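Local atomic coordinates of KLLA0F20702p (Kluyveromyces lactis, PDB entry 5Y5A), a protein that probably serves as the Est1 subunit of telomerase, helping to recruit the enzyme to telomeres by binding Cdc13. Residues I369-H373 / W432-N438; M425-M429 / L498-N502; F402-D407 / S448-M453; I398-F402 / M429-I433. All coordinates share one frame; numbering follows the deposited sequence.

Helix 421-433 is common ground for interactions 1, 2 and 4, while interaction 3 sits beside them on helix 385-410. Interaction 4 lies at the middle: its centre is about 8 Å from that of interaction 1, with which it shares W432, and about 9 Å from that of interaction 3, with which it shares F402. M429 is shared with interaction 2, whose centre is about 11 Å away, and C431 packs on L498 and D500 of its loop. K434 ties interactions 1 and 2 together, its NZ lying 3.0 Å from S499 O in a probable hydrogen bond. The bound peptide, probably from Cdc13, reaches the same helix region, touching M430, K434 and K437.

Interaction 1: residues I369-H373 / W432-N438; sequences IGSFH and WIKSHKN
An aromatic cluster of H373, W432 and H436 joins helix 339-379 to the end of helix 421-433 and the turn that follows. Its polar link is a hydrogen bond from W432 NE1 to H373 NE2, 2.9 Å long and nearly straight at 166°. Each atom lies close to the plane of the other's ring, H373 NE2 being the acceptor, and the two rings meet rim to rim at a steep angle. Histidine suits the place because its NE2 gives the indole N-H of a buried tryptophan an acceptor. H436 adds its ring obliquely, with H373 CE1 3.4 Å from H436 NE2 and over one face of the H436 ring; that NE2 spends its hydrogen on the carbonyl of P493. H436 is also the N-cap residue of helix 437-444, so the cluster sits where one helix of this TPR-related, all-helical region gives way to the next. With CG anti to the backbone N (chi1 179°), W432 reaches across to helix 339-379 and lays its indole against I369. The branch methyl CG2 of I369 stands 3.5 Å from the centroid of the W432 five-membered ring, almost on its normal, a CH-pi contact. F372 CD2 meets the indole edge at W432 CZ2, 4.0 Å away, while N438 ND2 comes to the edge of the phenyl ring, 3.9 Å from F372 CE2.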
# COMPACT_ATOMS: atom_id res chain seq x y z
N ILE A 369 -1.57 -11.82 -0.57
CA ILE A 369 -0.40 -12.06 -1.42
C ILE A 369 0.85 -11.50 -0.76
O ILE A 369 1.87 -12.19 -0.63
CB ILE A 369 -0.59 -11.43 -2.83
CG1 ILE A 369 -1.46 -12.35 -3.69
CG2 ILE A 369 0.77 -11.21 -3.52
CD1 ILE A 369 -1.96 -11.70 -4.97
N GLY A 370 0.77 -10.24 -0.34
CA GLY A 370 1.86 -9.61 0.39
C GLY A 370 2.24 -10.37 1.65
O GLY A 370 3.41 -10.51 1.96
N SER A 371 1.24 -10.89 2.35
CA SER A 371 1.48 -11.60 3.60
C SER A 371 2.31 -12.88 3.45
O SER A 371 2.93 -13.33 4.42
CB SER A 371 0.16 -11.93 4.28
OG SER A 371 -0.37 -10.76 4.88
N PHE A 372 2.31 -13.47 2.26
CA PHE A 372 3.14 -14.66 2.04
C PHE A 372 4.61 -14.25 2.10
O PHE A 372 5.46 -15.02 2.58
CB PHE A 372 2.83 -15.34 0.69
CG PHE A 372 3.75 -16.50 0.37
CD1 PHE A 372 3.57 -17.74 0.97
CD2 PHE A 372 4.79 -16.36 -0.54
CE1 PHE A 372 4.41 -18.81 0.69
CE2 PHE A 372 5.65 -17.43 -0.83
CZ PHE A 372 5.45 -18.65 -0.22
N HIS A 373 4.92 -13.05 1.63
CA HIS A 373 6.30 -12.57 1.66
C HIS A 373 6.62 -11.97 3.03
O HIS A 373 7.76 -11.98 3.44
CB HIS A 373 6.54 -11.55 0.55
CG HIS A 373 6.25 -12.08 -0.82
ND1 HIS A 373 7.20 -12.72 -1.59
CD2 HIS A 373 5.11 -12.10 -1.54
CE1 HIS A 373 6.66 -13.10 -2.73
NE2 HIS A 373 5.39 -12.74 -2.73
N TRP A 432 1.42 -12.15 -10.00
CA TRP A 432 2.13 -12.64 -8.83
C TRP A 432 2.75 -13.99 -9.12
O TRP A 432 3.95 -14.21 -8.88
CB TRP A 432 1.19 -12.76 -7.63
CG TRP A 432 1.88 -13.28 -6.39
CD1 TRP A 432 3.01 -12.78 -5.81
CD2 TRP A 432 1.46 -14.38 -5.57
NE1 TRP A 432 3.33 -13.51 -4.69
CE2 TRP A 432 2.38 -14.49 -4.51
CE3 TRP A 432 0.38 -15.27 -5.63
CZ2 TRP A 432 2.27 -15.46 -3.52
CZ3 TRP A 432 0.27 -16.24 -4.64
CH2 TRP A 432 1.21 -16.33 -3.61
N ILE A 433 1.93 -14.90 -9.64
CA ILE A 433 2.35 -16.27 -9.89
C ILE A 433 3.55 -16.33 -10.83
O ILE A 433 4.49 -17.08 -10.57
CB ILE A 433 1.17 -17.10 -10.43
CG1 ILE A 433 0.15 -17.31 -9.31
CG2 ILE A 433 1.63 -18.44 -10.97
CD1 ILE A 433 -1.13 -17.99 -9.74
N LYS A 434 3.54 -15.53 -11.90
CA LYS A 434 4.65 -15.53 -12.85
C LYS A 434 5.94 -14.93 -12.29
O LYS A 434 7.00 -15.02 -12.92
CB LYS A 434 4.27 -14.76 -14.12
CG LYS A 434 4.75 -13.33 -14.14
CD LYS A 434 4.25 -12.58 -15.36
CE LYS A 434 5.36 -12.39 -16.37
NZ LYS A 434 4.88 -11.66 -17.57
N SER A 435 5.86 -14.32 -11.11
CA SER A 435 6.99 -13.58 -10.54
C SER A 435 7.87 -14.41 -9.62
O SER A 435 8.95 -13.98 -9.26
CB SER A 435 6.49 -12.36 -9.76
OG SER A 435 5.89 -11.40 -10.60
N HIS A 436 7.38 -15.58 -9.21
CA HIS A 436 8.11 -16.38 -8.23
C HIS A 436 8.06 -17.86 -8.61
O HIS A 436 6.99 -18.46 -8.68
CB HIS A 436 7.55 -16.15 -6.82
CG HIS A 436 7.44 -14.70 -6.47
ND1 HIS A 436 8.53 -13.93 -6.11
CD2 HIS A 436 6.37 -13.86 -6.43
CE1 HIS A 436 8.14 -12.69 -5.87
NE2 HIS A 436 6.83 -12.62 -6.07
N LYS A 437 9.22 -18.45 -8.85
CA LYS A 437 9.31 -19.83 -9.29
C LYS A 437 8.59 -20.81 -8.35
O LYS A 437 7.86 -21.68 -8.81
CB LYS A 437 10.78 -20.23 -9.43
CG LYS A 437 11.46 -19.52 -10.58
CD LYS A 437 10.58 -19.54 -11.82
CE LYS A 437 11.28 -18.94 -13.02
NZ LYS A 437 10.40 -18.92 -14.22
N ASN A 438 8.80 -20.65 -7.05
CA ASN A 438 8.15 -21.53 -6.08
C ASN A 438 6.62 -21.41 -6.14
O ASN A 438 5.91 -22.40 -5.97
CB ASN A 438 8.65 -21.22 -4.67
CG ASN A 438 8.50 -19.74 -4.29
OD1 ASN A 438 8.76 -18.85 -5.10
ND2 ASN A 438 8.09 -19.48 -3.05

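Interaction 2: residues M425-M429 / L498-N502; sequences MARIM and LSDFN
One turn of helix 421-433 faces an irregular loop, and the backbones come near at two points: the CA atoms of R427 and D500 are 7.6 Å apart, and those of I428 and L498 7.4 Å. Across this gap R427 grips D500 side-on with two nitrogens. Its NE gives a nearly straight hydrogen bond of 2.7 Å to D500 OD2, and its NH1 one of 2.9 Å to D500 OD1, which uses its syn lone pair. The guanidinium and carboxylate are close to coplanar, at 22°, which suits a two-point salt bridge. CG of D500 lies between its backbone N and carbonyl carbon (chi1 44°); OD1 also accepts a bent bond of 2.7 Å from F501 N, which comes from the anti side and out of the carboxylate plane, and the loop thus helps to fix the carboxylate. F501 turns the edge of its ring to one face of the guanidinium, the planes 78° apart, with F501 CE2 3.6 Å from R427 CZ. L498 covers the opposite face with CD1, and its CB lies 3.6 Å from R427 NH1. Arginine fits here because it offers flat faces to hydrocarbon and N-H groups along its rim; NH2 and NH1 also form salt bridges with E484 and D485. With three carboxylates around it the guanidinium is probably more than neutralised, R475 and R478 nearby offsetting part of the excess; D500 probably stays ionised.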
# COMPACT_ATOMS: atom_id res chain seq x y z
N MET A 425 -8.43 -8.53 -10.28
CA MET A 425 -8.00 -9.54 -9.32
C MET A 425 -7.37 -10.74 -10.02
O MET A 425 -6.36 -11.28 -9.57
CB MET A 425 -9.18 -9.99 -8.44
CG MET A 425 -9.54 -8.99 -7.34
SD MET A 425 -10.77 -9.56 -6.15
CE MET A 425 -12.17 -9.89 -7.21
N ALA A 426 -7.96 -11.15 -11.14
CA ALA A 426 -7.36 -12.23 -11.93
C ALA A 426 -5.98 -11.84 -12.47
O ALA A 426 -5.07 -12.67 -12.49
CB ALA A 426 -8.29 -12.65 -13.07
N ARG A 427 -5.82 -10.59 -12.91
CA ARG A 427 -4.53 -10.12 -13.44
C ARG A 427 -3.46 -10.20 -12.36
O ARG A 427 -2.33 -10.61 -12.61
CB ARG A 427 -4.61 -8.67 -13.94
CG ARG A 427 -5.29 -8.47 -15.27
CD ARG A 427 -5.13 -7.02 -15.70
NE ARG A 427 -3.73 -6.66 -15.91
CZ ARG A 427 -3.24 -5.44 -15.73
NH1 ARG A 427 -1.96 -5.19 -15.95
NH2 ARG A 427 -4.05 -4.46 -15.33
N ILE A 428 -3.85 -9.79 -11.16
CA ILE A 428 -2.93 -9.70 -10.04
C ILE A 428 -2.45 -11.09 -9.60
O ILE A 428 -1.25 -11.27 -9.33
CB ILE A 428 -3.62 -8.94 -8.91
CG1 ILE A 428 -3.66 -7.46 -9.29
CG2 ILE A 428 -2.93 -9.16 -7.58
CD1 ILE A 428 -4.58 -6.67 -8.42
N MET A 429 -3.36 -12.05 -9.56
CA MET A 429 -2.99 -13.44 -9.28
C MET A 429 -1.93 -13.94 -10.27
O MET A 429 -0.89 -14.45 -9.87
CB MET A 429 -4.22 -14.35 -9.32
CG MET A 429 -5.28 -14.04 -8.25
SD MET A 429 -6.67 -15.20 -8.32
CE MET A 429 -7.94 -14.32 -7.42
N LEU A 498 2.89 -4.58 -12.98
CA LEU A 498 2.20 -5.73 -13.56
C LEU A 498 2.68 -5.95 -15.00
O LEU A 498 2.40 -5.15 -15.89
CB LEU A 498 0.68 -5.53 -13.53
CG LEU A 498 0.10 -5.11 -12.18
CD1 LEU A 498 -1.42 -4.99 -12.24
CD2 LEU A 498 0.53 -6.08 -11.08
N SER A 499 3.38 -7.06 -15.22
CA SER A 499 4.05 -7.30 -16.49
C SER A 499 3.32 -8.27 -17.44
O SER A 499 3.96 -8.93 -18.26
CB SER A 499 5.47 -7.83 -16.22
OG SER A 499 5.43 -9.05 -15.50
N ASP A 500 2.00 -8.36 -17.35
CA ASP A 500 1.24 -9.18 -18.29
C ASP A 500 1.08 -8.48 -19.64
O ASP A 500 1.20 -9.11 -20.68
CB ASP A 500 -0.13 -9.56 -17.72
CG ASP A 500 -0.84 -8.39 -17.06
OD1 ASP A 500 -0.37 -7.24 -17.18
OD2 ASP A 500 -1.88 -8.63 -16.40
N PHE A 501 0.82 -7.18 -19.61
CA PHE A 501 0.87 -6.38 -20.83
C PHE A 501 2.31 -6.18 -21.26
O PHE A 501 3.23 -6.33 -20.46
CB PHE A 501 0.22 -5.01 -20.64
CG PHE A 501 -1.27 -5.03 -20.58
CD1 PHE A 501 -2.03 -5.02 -21.75
CD2 PHE A 501 -1.93 -5.05 -19.36
CE1 PHE A 501 -3.41 -5.02 -21.70
CE2 PHE A 501 -3.30 -5.06 -19.30
CZ PHE A 501 -4.05 -5.05 -20.47
N ASN A 502 2.51 -5.81 -22.53
CA ASN A 502 3.80 -5.32 -22.97
C ASN A 502 3.77 -3.80 -23.07
O ASN A 502 3.35 -3.25 -24.08
CB ASN A 502 4.20 -5.94 -24.32
CG ASN A 502 5.67 -5.74 -24.64
OD1 ASN A 502 6.44 -5.24 -23.82
ND2 ASN A 502 6.06 -6.14 -25.85

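Interaction 3: residues F402-D407 / S448-M453; sequences FTHLID and SFCQSM
This is a side-by-side packing of two nearly parallel helices, apolar along one flank and polar at the other, joining helix 385-410 to helix 447-462. The short axes of 402-407 and 448-453 approach to 9.3 Å and cross at 23°. The backbones come nearest at T403 and F449, where small groups are needed: the methyl CG2 of T403 rests 3.5 Å from F449 CA, beside the neighbouring S448. T403 spends its hydroxyl on its own helix, at K400 O, and so presents carbon to the partner. One turn on, I406 fills the middle with both branches. Its CG2 lies 3.6 Å from S452 CB, while CD1 reaches further and rests against both the F449 ring and M453 SD, 3.7 Å from the sulfur. F449 carries its CG anti to the backbone N (chi1 180°), which takes its ring out to meet I406, crossing it at about a right angle, and F402; F402 CD2 is 3.9 Å from F449 CE1, the rings meeting obliquely. At the other flank S452 OG donates a short hydrogen bond of 2.5 Å to D407 OD1. It reaches the oxygen on the syn side but 28° out of the carboxylate plane. Serine suits this spot because it is small enough to let I406 close in, yet still offers a proton to the acid. Contact residues recurring at 402, 403, 406, 407 and at 448, 449, 452, 453, with this shallow crossing, are consistent with ridges-into-grooves packing between helices of this TPR-related region.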
# COMPACT_ATOMS: atom_id res chain seq x y z
N PHE A 402 -7.87 -17.87 -3.49
CA PHE A 402 -7.91 -17.65 -4.94
C PHE A 402 -9.07 -18.38 -5.60
O PHE A 402 -9.90 -17.77 -6.28
CB PHE A 402 -6.61 -18.12 -5.61
CG PHE A 402 -5.42 -17.22 -5.38
CD1 PHE A 402 -5.49 -16.16 -4.49
CD2 PHE A 402 -4.23 -17.45 -6.06
CE1 PHE A 402 -4.40 -15.34 -4.30
CE2 PHE A 402 -3.14 -16.64 -5.86
CZ PHE A 402 -3.22 -15.58 -4.98
N THR A 403 -9.13 -19.70 -5.42
CA THR A 403 -10.16 -20.49 -6.08
C THR A 403 -11.55 -20.12 -5.60
O THR A 403 -12.52 -20.17 -6.35
CB THR A 403 -9.93 -22.00 -5.89
OG1 THR A 403 -9.98 -22.32 -4.50
CG2 THR A 403 -8.58 -22.39 -6.43
N HIS A 404 -11.66 -19.73 -4.33
CA HIS A 404 -12.93 -19.23 -3.82
C HIS A 404 -13.32 -17.93 -4.54
O HIS A 404 -14.45 -17.79 -5.01
CB HIS A 404 -12.86 -19.01 -2.31
CG HIS A 404 -14.18 -18.69 -1.68
ND1 HIS A 404 -15.20 -19.60 -1.59
CD2 HIS A 404 -14.64 -17.55 -1.12
CE1 HIS A 404 -16.24 -19.04 -1.00
NE2 HIS A 404 -15.92 -17.79 -0.70
N LEU A 405 -12.37 -17.00 -4.64
CA LEU A 405 -12.57 -15.77 -5.41
C LEU A 405 -12.98 -16.05 -6.84
O LEU A 405 -13.90 -15.44 -7.36
CB LEU A 405 -11.30 -14.93 -5.43
CG LEU A 405 -11.05 -13.99 -4.26
CD1 LEU A 405 -9.92 -13.03 -4.60
CD2 LEU A 405 -12.33 -13.25 -3.92
N ILE A 406 -12.25 -16.94 -7.50
CA ILE A 406 -12.53 -17.27 -8.89
C ILE A 406 -13.90 -17.95 -9.03
O ILE A 406 -14.75 -17.50 -9.79
CB ILE A 406 -11.44 -18.17 -9.48
CG1 ILE A 406 -10.11 -17.42 -9.50
CG2 ILE A 406 -11.85 -18.65 -10.88
CD1 ILE A 406 -8.90 -18.30 -9.61
N ASP A 407 -14.11 -19.03 -8.27
CA ASP A 407 -15.32 -19.82 -8.41
C ASP A 407 -16.58 -19.04 -8.02
O ASP A 407 -17.57 -19.11 -8.73
CB ASP A 407 -15.24 -21.10 -7.58
CG ASP A 407 -14.13 -22.05 -8.05
OD1 ASP A 407 -13.51 -21.78 -9.10
OD2 ASP A 407 -13.88 -23.06 -7.37
N SER A 448 -7.23 -27.63 -7.91
CA SER A 448 -8.34 -26.70 -7.73
C SER A 448 -8.08 -25.39 -8.46
O SER A 448 -8.96 -24.87 -9.13
CB SER A 448 -8.59 -26.44 -6.24
OG SER A 448 -7.46 -25.82 -5.65
N PHE A 449 -6.86 -24.86 -8.34
CA PHE A 449 -6.55 -23.58 -8.98
C PHE A 449 -6.52 -23.71 -10.50
O PHE A 449 -7.08 -22.87 -11.21
CB PHE A 449 -5.22 -23.00 -8.47
CG PHE A 449 -4.87 -21.68 -9.11
CD1 PHE A 449 -5.54 -20.52 -8.75
CD2 PHE A 449 -3.93 -21.62 -10.13
CE1 PHE A 449 -5.25 -19.31 -9.37
CE2 PHE A 449 -3.64 -20.41 -10.76
CZ PHE A 449 -4.31 -19.26 -10.38
N CYS A 450 -5.88 -24.76 -11.02
CA CYS A 450 -5.87 -25.00 -12.46
C CYS A 450 -7.27 -25.22 -13.01
O CYS A 450 -7.60 -24.70 -14.08
CB CYS A 450 -4.99 -26.21 -12.80
SG CYS A 450 -3.25 -25.83 -12.60
N GLN A 451 -8.09 -25.97 -12.29
CA GLN A 451 -9.49 -26.13 -12.69
C GLN A 451 -10.20 -24.77 -12.76
O GLN A 451 -10.93 -24.49 -13.71
CB GLN A 451 -10.23 -27.06 -11.73
CG GLN A 451 -11.69 -27.29 -12.11
CD GLN A 451 -11.83 -28.10 -13.39
OE1 GLN A 451 -11.47 -29.27 -13.44
NE2 GLN A 451 -12.32 -27.46 -14.44
N SER A 452 -9.97 -23.92 -11.76
CA SER A 452 -10.61 -22.60 -11.71
C SER A 452 -10.20 -21.71 -12.89
O SER A 452 -11.03 -21.04 -13.49
CB SER A 452 -10.27 -21.89 -10.39
OG SER A 452 -11.09 -22.38 -9.35
N MET A 453 -8.91 -21.71 -13.22
CA MET A 453 -8.42 -20.88 -14.32
C MET A 453 -8.90 -21.38 -15.67
O MET A 453 -9.14 -20.59 -16.58
CB MET A 453 -6.89 -20.81 -14.30
CG MET A 453 -6.34 -19.93 -13.17
SD MET A 453 -7.30 -18.42 -12.92
CE MET A 453 -6.62 -17.34 -14.17

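Interaction 4: residues I398-F402 / M429-I433; sequences IFKFF and MMCWI
The six-membered end of the W432 indole is the main bump here, pushed between I398, F399 and F402 of the facing helix. Its CZ3 atom touches all three: F402 CZ at 3.6 Å, F399 CE1 at 4.0 Å and I398 CG2 at 4.1 Å. Tryptophan suits the place because its long, flat group can span a wide gap; the short axes of 398-402 and 429-433 stay 13.0 Å apart, and large side chains rather than backbones fill the space. F402 and W432 meet rim to rim, their planes 82° apart, so neither covers the face of the other. These helices run antiparallel, at 151° between their directions, and follow one another in the chain, as neighbouring helices of TPR-related folds commonly do. Beside the tryptophan, M429 lies across one face of F402. The extended methionine chain slides over the ring in the opposite sense to the phenylalanine side chain: M429 CG sits almost above the ring centre, 4.0 Å from the centroid of F402, and the sulfur follows at 4.1 Å from the same centroid, a Met-aromatic contact. A flexible, polarisable side chain moulds itself well to such a flat surface, and the face opposite is backed by the backbone of I398. On the other side of W432, the tip of I433 fits against the rim of F399, with I433 CD1 3.8 Å from F399 CE2. F399 in turn lies against F402, whose CD2 comes over one of its faces, while V439 and A443 of helix 437-444 pack against its side chain.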
# COMPACT_ATOMS: atom_id res chain seq x y z
N ILE A 398 -3.74 -19.73 0.77
CA ILE A 398 -3.79 -18.62 -0.17
C ILE A 398 -4.48 -19.04 -1.46
O ILE A 398 -5.35 -18.33 -1.97
CB ILE A 398 -2.37 -18.07 -0.45
CG1 ILE A 398 -1.83 -17.42 0.83
CG2 ILE A 398 -2.40 -17.05 -1.57
CD1 ILE A 398 -0.48 -16.81 0.70
N PHE A 399 -4.13 -20.21 -1.98
CA PHE A 399 -4.74 -20.65 -3.23
C PHE A 399 -6.18 -21.11 -3.03
O PHE A 399 -6.99 -21.05 -3.94
CB PHE A 399 -3.88 -21.73 -3.89
CG PHE A 399 -2.78 -21.15 -4.74
CD1 PHE A 399 -1.60 -20.72 -4.16
CD2 PHE A 399 -2.97 -20.95 -6.09
CE1 PHE A 399 -0.59 -20.16 -4.93
CE2 PHE A 399 -1.96 -20.38 -6.87
CZ PHE A 399 -0.78 -19.99 -6.29
N LYS A 400 -6.50 -21.52 -1.81
CA LYS A 400 -7.89 -21.78 -1.45
C LYS A 400 -8.70 -20.49 -1.60
O LYS A 400 -9.81 -20.49 -2.14
CB LYS A 400 -7.98 -22.32 -0.02
CG LYS A 400 -9.39 -22.67 0.41
CD LYS A 400 -9.42 -23.26 1.80
CE LYS A 400 -10.84 -23.64 2.18
NZ LYS A 400 -10.92 -24.32 3.51
N PHE A 401 -8.13 -19.38 -1.13
CA PHE A 401 -8.74 -18.06 -1.24
C PHE A 401 -8.92 -17.65 -2.70
O PHE A 401 -9.98 -17.14 -3.08
CB PHE A 401 -7.89 -17.02 -0.50
CG PHE A 401 -8.55 -15.68 -0.36
CD1 PHE A 401 -9.38 -15.42 0.71
CD2 PHE A 401 -8.32 -14.68 -1.29
CE1 PHE A 401 -9.99 -14.18 0.86
CE2 PHE A 401 -8.92 -13.43 -1.15
CZ PHE A 401 -9.75 -13.18 -0.08
N PHE A 402 -7.87 -17.87 -3.49
CA PHE A 402 -7.91 -17.65 -4.94
C PHE A 402 -9.07 -18.38 -5.60
O PHE A 402 -9.90 -17.77 -6.28
CB PHE A 402 -6.61 -18.12 -5.61
CG PHE A 402 -5.42 -17.22 -5.38
CD1 PHE A 402 -5.49 -16.16 -4.49
CD2 PHE A 402 -4.23 -17.45 -6.06
CE1 PHE A 402 -4.40 -15.34 -4.30
CE2 PHE A 402 -3.14 -16.64 -5.86
CZ PHE A 402 -3.22 -15.58 -4.98
N MET A 429 -3.36 -12.05 -9.56
CA MET A 429 -2.99 -13.44 -9.28
C MET A 429 -1.93 -13.94 -10.27
O MET A 429 -0.89 -14.45 -9.87
CB MET A 429 -4.22 -14.35 -9.32
CG MET A 429 -5.28 -14.04 -8.25
SD MET A 429 -6.67 -15.20 -8.32
CE MET A 429 -7.94 -14.32 -7.42
N MET A 430 -2.20 -13.77 -11.56
CA MET A 430 -1.31 -14.26 -12.59
C MET A 430 0.03 -13.53 -12.58
O MET A 430 1.08 -14.15 -12.76
CB MET A 430 -1.96 -14.13 -13.97
CG MET A 430 -3.28 -14.85 -14.07
SD MET A 430 -3.16 -16.55 -13.47
CE MET A 430 -1.98 -17.19 -14.63
N CYS A 431 -0.00 -12.23 -12.36
CA CYS A 431 1.23 -11.46 -12.31
C CYS A 431 2.07 -11.86 -11.11
O CYS A 431 3.31 -11.91 -11.20
CB CYS A 431 0.93 -9.96 -12.28
SG CYS A 431 0.43 -9.32 -13.88
N TRP A 432 1.42 -12.15 -10.00
CA TRP A 432 2.13 -12.64 -8.83
C TRP A 432 2.75 -13.99 -9.12
O TRP A 432 3.95 -14.21 -8.88
CB TRP A 432 1.19 -12.76 -7.63
CG TRP A 432 1.88 -13.28 -6.39
CD1 TRP A 432 3.01 -12.78 -5.81
CD2 TRP A 432 1.46 -14.38 -5.57
NE1 TRP A 432 3.33 -13.51 -4.69
CE2 TRP A 432 2.38 -14.49 -4.51
CE3 TRP A 432 0.38 -15.27 -5.63
CZ2 TRP A 432 2.27 -15.46 -3.52
CZ3 TRP A 432 0.27 -16.24 -4.64
CH2 TRP A 432 1.21 -16.33 -3.61
N ILE A 433 1.93 -14.90 -9.64
CA ILE A 433 2.35 -16.27 -9.89
C ILE A 433 3.55 -16.33 -10.83
O ILE A 433 4.49 -17.08 -10.57
CB ILE A 433 1.17 -17.10 -10.43
CG1 ILE A 433 0.15 -17.31 -9.31
CG2 ILE A 433 1.63 -18.44 -10.97
CD1 ILE A 433 -1.13 -17.99 -9.74